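Local coordinates for DNA replication protein DnaC (Aquifex aeolicus, PDB 3ECC) that probably loads the replicative helicase at the start of bacterial DNA replication, binding ATP with magnesium in a P-loop site, at residues A[156-159]-A[160-164]. Sequence-based numbering, arbitrary orientation.
Sequences ADLA and SRLGE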
loop_
_atom_site.group_PDB
_atom_site.type_symbol
_atom_site.label_atom_id
_atom_site.label_comp_id
_atom_site.label_asym_id
_atom_site.label_seq_id
_atom_site.Cartn_x
_atom_site.Cartn_y
_atom_site.Cartn_z
ATOM N N ALA A 156 5.679 10.973 -11.184
ATOM C CA ALA A 156 6.553 12.132 -10.914
ATOM C C ALA A 156 6.142 12.913 -9.654
ATOM O O ALA A 156 6.985 13.494 -8.967
ATOM C CB ALA A 156 6.614 13.066 -12.136
ATOM N N ASP A 157 4.843 12.932 -9.368
ATOM C CA ASP A 157 4.326 13.515 -8.136
ATOM C C ASP A 157 4.715 12.657 -6.935
ATOM O O ASP A 157 5.103 13.176 -5.895
ATOM C CB ASP A 157 2.809 13.655 -8.219
ATOM C CG ASP A 157 2.229 14.471 -7.079
ATOM O OD1 ASP A 157 2.591 15.661 -6.928
ATOM O OD2 ASP A 157 1.373 13.924 -6.356
ATOM N N LEU A 158 4.616 11.340 -7.093
ATOM C CA LEU A 158 5.110 10.392 -6.094
ATOM C C LEU A 158 6.621 10.426 -5.940
ATOM O O LEU A 158 7.139 10.348 -4.829
ATOM C CB LEU A 158 4.683 8.968 -6.453
ATOM C CG LEU A 158 3.642 8.273 -5.577
ATOM C CD1 LEU A 158 4.211 7.945 -4.183
ATOM C CD2 LEU A 158 2.351 9.097 -5.490
ATOM N N ALA A 159 7.320 10.534 -7.066
ATOM C CA ALA A 159 8.778 10.560 -7.078
ATOM C C ALA A 159 9.338 11.818 -6.436
ATOM O O ALA A 159 10.476 11.827 -5.975
ATOM C CB ALA A 159 9.294 10.426 -8.496
ATOM N N SER A 160 8.537 12.882 -6.413
ATOM C CA SER A 160 8.972 14.149 -5.839
ATOM C C SER A 160 9.218 14.023 -4.339
ATOM O O SER A 160 10.120 14.661 -3.797
ATOM C CB SER A 160 7.946 15.246 -6.121
ATOM O OG SER A 160 6.708 14.946 -5.506
ATOM N N ARG A 161 8.418 13.190 -3.679
ATOM C CA ARG A 161 8.499 13.037 -2.229
ATOM C C ARG A 161 9.139 11.730 -1.775
ATOM O O ARG A 161 9.383 11.539 -0.587
ATOM C CB ARG A 161 7.118 13.208 -1.589
ATOM C CG ARG A 161 5.977 12.560 -2.352
ATOM C CD ARG A 161 4.626 13.151 -1.943
ATOM N NE ARG A 161 3.505 12.287 -2.334
ATOM C CZ ARG A 161 2.566 12.612 -3.227
ATOM N NH1 ARG A 161 2.589 13.800 -3.826
ATOM N NH2 ARG A 161 1.600 11.746 -3.519
ATOM N N LEU A 162 9.413 10.835 -2.723
ATOM C CA LEU A 162 9.983 9.520 -2.407
ATOM C C LEU A 162 11.277 9.251 -3.153
ATOM O O LEU A 162 12.122 8.498 -2.679
ATOM C CB LEU A 162 8.985 8.399 -2.721
ATOM C CG LEU A 162 7.797 8.133 -1.793
ATOM C CD1 LEU A 162 7.121 6.824 -2.176
ATOM C CD2 LEU A 162 8.241 8.091 -0.346
ATOM N N GLY A 163 11.416 9.858 -4.327
ATOM C CA GLY A 163 12.556 9.606 -5.199
ATOM C C GLY A 163 12.155 8.769 -6.393
ATOM O O GLY A 163 11.184 8.019 -6.330
ATOM N N GLU A 164 12.905 8.902 -7.486
ATOM C CA GLU A 164 12.659 8.147 -8.721
ATOM C C GLU A 164 12.868 6.642 -8.559
ATOM O O GLU A 164 12.098 5.846 -9.087
ATOM C CB GLU A 164 13.574 8.650 -9.839
ATOM C CG GLU A 164 13.307 10.072 -10.295
ATOM C CD GLU A 164 11.998 10.205 -11.068
ATOM O OE1 GLU A 164 11.505 9.183 -11.606
ATOM O OE2 GLU A 164 11.460 11.338 -11.135
#
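Asp157 and Arg161, one turn apart near the end of helix 153-162, form an i to i+4 salt bridge in which OD2 of Asp157 lies 2.8 Å from NH1 of Arg161. The N-H...O angle of 144° makes the hydrogen bond within it weak, and the carboxylate and guanidinium planes stand 85° apart, so the pair meets through one oxygen and one nitrogen. With CG of Asp157 anti to the backbone N (chi1 -170°), the carboxylate swings along the helix side to where NH1 meets it, while the extended Arg161 chain runs back along the helix and lays one guanidinium face over the Asp157 carbonyl. Each partner has a second weak bond: Asp157 OD2 with Ser143 OG, Arg161 NH2 with Asn141 O. A leucine in place of Arg161 would probably leave the Asp157 carboxylate without its positive mate and take from Asn141 O the weak bond given by NH2. The Arg161 side chain is about 10 Å from bound beryllium trifluoride.

Helical bonding frays here. Ser160 N bonds weakly to Ala156 O, and Leu158 O receives weak bonds from Arg161 N and Leu162 N. Gly163 N reaches Ala159 O at 2.7 Å; positive phi at this glycine ends the helix, and the same residue occupies the N-cap position of helix 164-173.

The buried leucines pack on the inner side. CD2 of Leu158 touches Arg161 NH2 at 3.4 Å, and its CD1 meets Leu162 CD1 at 3.7 Å, the two leucines side by side. Across the helix junction, Ala159 CB rests 3.5 Å from Glu164 OE2.

Leu162 packs on Leu109 and Leu114, Leu158 and Ala159 meet Val167 of helix 164-173, and Leu158 and Arg161 touch Thr140, setting the helix against strand 136-141 in the parallel sheet of the P-loop ATPase domain.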